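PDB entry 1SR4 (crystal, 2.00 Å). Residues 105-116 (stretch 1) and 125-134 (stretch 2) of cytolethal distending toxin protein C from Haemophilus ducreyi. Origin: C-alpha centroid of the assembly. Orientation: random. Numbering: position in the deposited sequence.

Stretch 1 (105-116) FLIKDALLGFCI
Stretch 2, residues 125-134: KLEPCGGSVS

The two stretches pair as antiparallel strands and are then locked by a disulfide, burying 616 Å² in all; Leu-126, Cys-115 and Phe-114 account for the largest shares. Cys-115 (phi/psi -106/143) and Glu-127 (-123/157) form the hydrogen-bonded pair of the ladder, CA to CA 5.4 Å, with Cys-115 N to Glu-127 O and Glu-127 N to Cys-115 O both 2.9 Å. The next pair, Ile-116 with Leu-126, is non-hydrogen-bonded and closer, CA to CA 4.5 Å. Here CA-H groups face carbonyls: Leu-126 CA lies 3.4 Å from Cys-115 O, and Ile-116 CA 3.3 Å from Lys-125 O.

Leu-126 (-114/106; chi1 t, chi2 p) shares a sheet face with Ile-116 (m, t), and its CD1 packs 3.6 Å from Ile-116 CG1. Its CG also lies 3.7 Å from Phe-114 CB, while CD1 approaches Asp-109 OD1 at 3.7 Å. That carboxylate holds the turn of stretch 1: OD1 accepts from Phe-114 N and OD2 from Leu-112 N, each at 2.7 Å, with Asp-109 chi1 p.

Phe-114 (-87/164; chi1 -77°, chi2 10°) presents one ring face to Pro-128, whose CG sits 4.0 Å from the centroid of the Phe-114 ring, 18° off its normal, a CH-pi contact.

Cys-115 (chi1 m) points to the opposite sheet face from Ile-116, where its SG bonds Cys-129 SG (chi1 p) at 2.1 Å with chi3 84°, near the relaxed right angle. Cys-129 has left strand geometry (-135/34). Val-133 (m) closes in beyond, its CG1 4.1 Å from Leu-106 CD2.

Water joins the two stretches at the loops: one water donates to Gly-113 O (2.9 Å) and accepts from Cys-129 N (2.8 Å), while another accepts from Lys-108 NZ at 2.7 Å and lies 2.6 Å from Gly-131 O.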

# COMPACT_ATOMS: atom_id res chain seq x y z
N PHE C 105 -1.99 -10.52 -8.82
CA PHE C 105 -0.70 -11.07 -9.22
C PHE C 105 -0.89 -12.35 -10.00
O PHE C 105 -1.87 -13.08 -9.80
CB PHE C 105 0.17 -11.41 -8.00
CG PHE C 105 0.63 -10.20 -7.25
CD1 PHE C 105 1.80 -9.54 -7.64
CD2 PHE C 105 -0.15 -9.66 -6.24
CE1 PHE C 105 2.18 -8.34 -7.02
CE2 PHE C 105 0.23 -8.46 -5.61
CZ PHE C 105 1.39 -7.81 -6.01
N LEU C 106 0.06 -12.58 -10.90
CA LEU C 106 0.12 -13.83 -11.63
C LEU C 106 1.21 -14.50 -10.80
O LEU C 106 2.06 -13.82 -10.21
CB LEU C 106 0.64 -13.64 -13.06
CG LEU C 106 -0.40 -13.65 -14.18
CD1 LEU C 106 -1.24 -12.40 -14.06
CD2 LEU C 106 0.30 -13.70 -15.56
N ILE C 107 1.21 -15.82 -10.71
CA ILE C 107 2.26 -16.49 -9.94
C ILE C 107 2.85 -17.62 -10.76
O ILE C 107 2.12 -18.52 -11.20
CB ILE C 107 1.73 -17.09 -8.61
CG1 ILE C 107 1.10 -15.99 -7.75
CG2 ILE C 107 2.90 -17.74 -7.86
CD1 ILE C 107 0.51 -16.49 -6.43
N LYS C 108 4.16 -17.58 -10.97
CA LYS C 108 4.81 -18.65 -11.72
C LYS C 108 5.73 -19.43 -10.80
O LYS C 108 6.09 -18.94 -9.72
CB LYS C 108 5.63 -18.07 -12.89
CG LYS C 108 4.80 -17.25 -13.86
CD LYS C 108 5.38 -17.27 -15.26
CE LYS C 108 6.36 -16.14 -15.49
NZ LYS C 108 6.83 -16.15 -16.92
N ASP C 109 6.09 -20.65 -11.20
CA ASP C 109 7.04 -21.42 -10.41
C ASP C 109 8.40 -20.95 -10.96
O ASP C 109 8.52 -20.59 -12.14
CB ASP C 109 6.85 -22.94 -10.60
CG ASP C 109 7.16 -23.41 -12.01
OD1 ASP C 109 6.52 -22.93 -12.97
OD2 ASP C 109 8.06 -24.28 -12.15
N ALA C 110 9.41 -20.91 -10.10
CA ALA C 110 10.72 -20.44 -10.50
C ALA C 110 11.45 -21.39 -11.42
O ALA C 110 12.17 -20.96 -12.31
CB ALA C 110 11.58 -20.16 -9.26
N LEU C 111 11.25 -22.69 -11.22
CA LEU C 111 11.95 -23.69 -12.02
C LEU C 111 11.53 -23.78 -13.49
O LEU C 111 12.38 -23.74 -14.38
CB LEU C 111 11.81 -25.07 -11.40
CG LEU C 111 12.55 -26.18 -12.17
CD1 LEU C 111 14.05 -26.03 -11.93
CD2 LEU C 111 12.10 -27.54 -11.70
N LEU C 112 10.22 -23.89 -13.74
CA LEU C 112 9.71 -24.06 -15.10
C LEU C 112 9.15 -22.83 -15.79
O LEU C 112 9.00 -22.81 -17.02
CB LEU C 112 8.63 -25.14 -15.10
CG LEU C 112 9.02 -26.52 -14.56
CD1 LEU C 112 7.77 -27.38 -14.37
CD2 LEU C 112 9.99 -27.19 -15.52
N GLY C 113 8.82 -21.81 -15.00
CA GLY C 113 8.25 -20.62 -15.59
C GLY C 113 6.80 -20.84 -15.99
O GLY C 113 6.28 -20.15 -16.86
N PHE C 114 6.14 -21.83 -15.37
CA PHE C 114 4.73 -22.12 -15.64
C PHE C 114 3.90 -21.22 -14.72
O PHE C 114 4.43 -20.70 -13.74
CB PHE C 114 4.39 -23.58 -15.31
CG PHE C 114 4.86 -24.59 -16.33
CD1 PHE C 114 5.71 -24.24 -17.37
CD2 PHE C 114 4.45 -25.92 -16.23
CE1 PHE C 114 6.17 -25.19 -18.27
CE2 PHE C 114 4.90 -26.88 -17.13
CZ PHE C 114 5.76 -26.51 -18.15
N CYS C 115 2.61 -21.06 -15.02
CA CYS C 115 1.71 -20.22 -14.22
C CYS C 115 0.76 -21.04 -13.34
O CYS C 115 0.26 -22.08 -13.76
CB CYS C 115 0.84 -19.34 -15.13
SG CYS C 115 1.65 -18.00 -16.07
N ILE C 116 0.49 -20.56 -12.13
CA ILE C 116 -0.45 -21.24 -11.25
C ILE C 116 -1.83 -20.71 -11.62
O ILE C 116 -2.05 -19.51 -11.65
CB ILE C 116 -0.19 -20.90 -9.76
CG1 ILE C 116 1.19 -21.42 -9.35
CG2 ILE C 116 -1.30 -21.50 -8.88
CD1 ILE C 116 1.50 -21.21 -7.86
N LYS C 125 -3.61 -25.82 -10.49
CA LYS C 125 -2.56 -26.45 -11.27
C LYS C 125 -1.52 -25.47 -11.76
O LYS C 125 -1.72 -24.26 -11.70
CB LYS C 125 -3.17 -27.21 -12.45
CG LYS C 125 -4.29 -26.50 -13.16
CD LYS C 125 -5.10 -27.47 -14.02
CE LYS C 125 -5.69 -28.60 -13.17
NZ LYS C 125 -6.50 -29.57 -13.97
N LEU C 126 -0.41 -26.03 -12.21
CA LEU C 126 0.72 -25.28 -12.72
C LEU C 126 0.81 -25.62 -14.20
O LEU C 126 1.21 -26.73 -14.57
CB LEU C 126 1.97 -25.74 -11.97
CG LEU C 126 3.29 -24.99 -12.09
CD1 LEU C 126 3.15 -23.59 -11.52
CD2 LEU C 126 4.35 -25.78 -11.33
N GLU C 127 0.41 -24.68 -15.05
CA GLU C 127 0.41 -24.94 -16.49
C GLU C 127 1.23 -23.97 -17.34
O GLU C 127 1.47 -22.83 -16.95
CB GLU C 127 -1.03 -24.94 -17.00
CG GLU C 127 -1.81 -23.67 -16.69
CD GLU C 127 -3.25 -23.71 -17.20
OE1 GLU C 127 -3.45 -23.85 -18.43
OE2 GLU C 127 -4.18 -23.61 -16.38
N PRO C 128 1.64 -24.43 -18.53
CA PRO C 128 2.43 -23.60 -19.44
C PRO C 128 1.65 -22.34 -19.76
O PRO C 128 0.44 -22.38 -19.97
CB PRO C 128 2.58 -24.49 -20.67
CG PRO C 128 2.49 -25.87 -20.12
CD PRO C 128 1.38 -25.75 -19.12
N CYS C 129 2.32 -21.20 -19.79
CA CYS C 129 1.63 -19.97 -20.12
C CYS C 129 2.45 -19.15 -21.11
O CYS C 129 2.42 -17.93 -21.07
CB CYS C 129 1.30 -19.15 -18.85
SG CYS C 129 2.62 -18.96 -17.60
N GLY C 130 3.16 -19.85 -21.99
CA GLY C 130 3.96 -19.20 -23.01
C GLY C 130 5.28 -18.64 -22.52
O GLY C 130 5.83 -19.09 -21.51
N GLY C 131 5.81 -17.68 -23.27
CA GLY C 131 7.06 -17.06 -22.87
C GLY C 131 6.76 -15.93 -21.90
O GLY C 131 5.81 -16.02 -21.11
N SER C 132 7.55 -14.87 -21.93
CA SER C 132 7.33 -13.75 -21.02
C SER C 132 5.86 -13.31 -20.99
O SER C 132 5.19 -13.23 -22.03
CB SER C 132 8.19 -12.56 -21.43
OG SER C 132 7.97 -11.45 -20.58
N VAL C 133 5.35 -13.04 -19.79
CA VAL C 133 3.97 -12.59 -19.68
C VAL C 133 3.86 -11.07 -19.76
O VAL C 133 2.76 -10.53 -19.69
CB VAL C 133 3.32 -13.07 -18.35
CG1 VAL C 133 3.25 -14.59 -18.32
CG2 VAL C 133 4.13 -12.55 -17.15
N SER C 134 4.97 -10.37 -19.93
CA SER C 134 4.93 -8.90 -19.96
C SER C 134 3.94 -8.31 -20.94
O SER C 134 3.97 -8.64 -22.12
CB SER C 134 6.30 -8.30 -20.29
OG SER C 134 7.25 -8.62 -19.31
O HOH W 1 5.50 -17.37 -18.94
O HOH W 2 5.07 -20.83 -19.41
O HOH W 3 8.19 -19.04 -19.08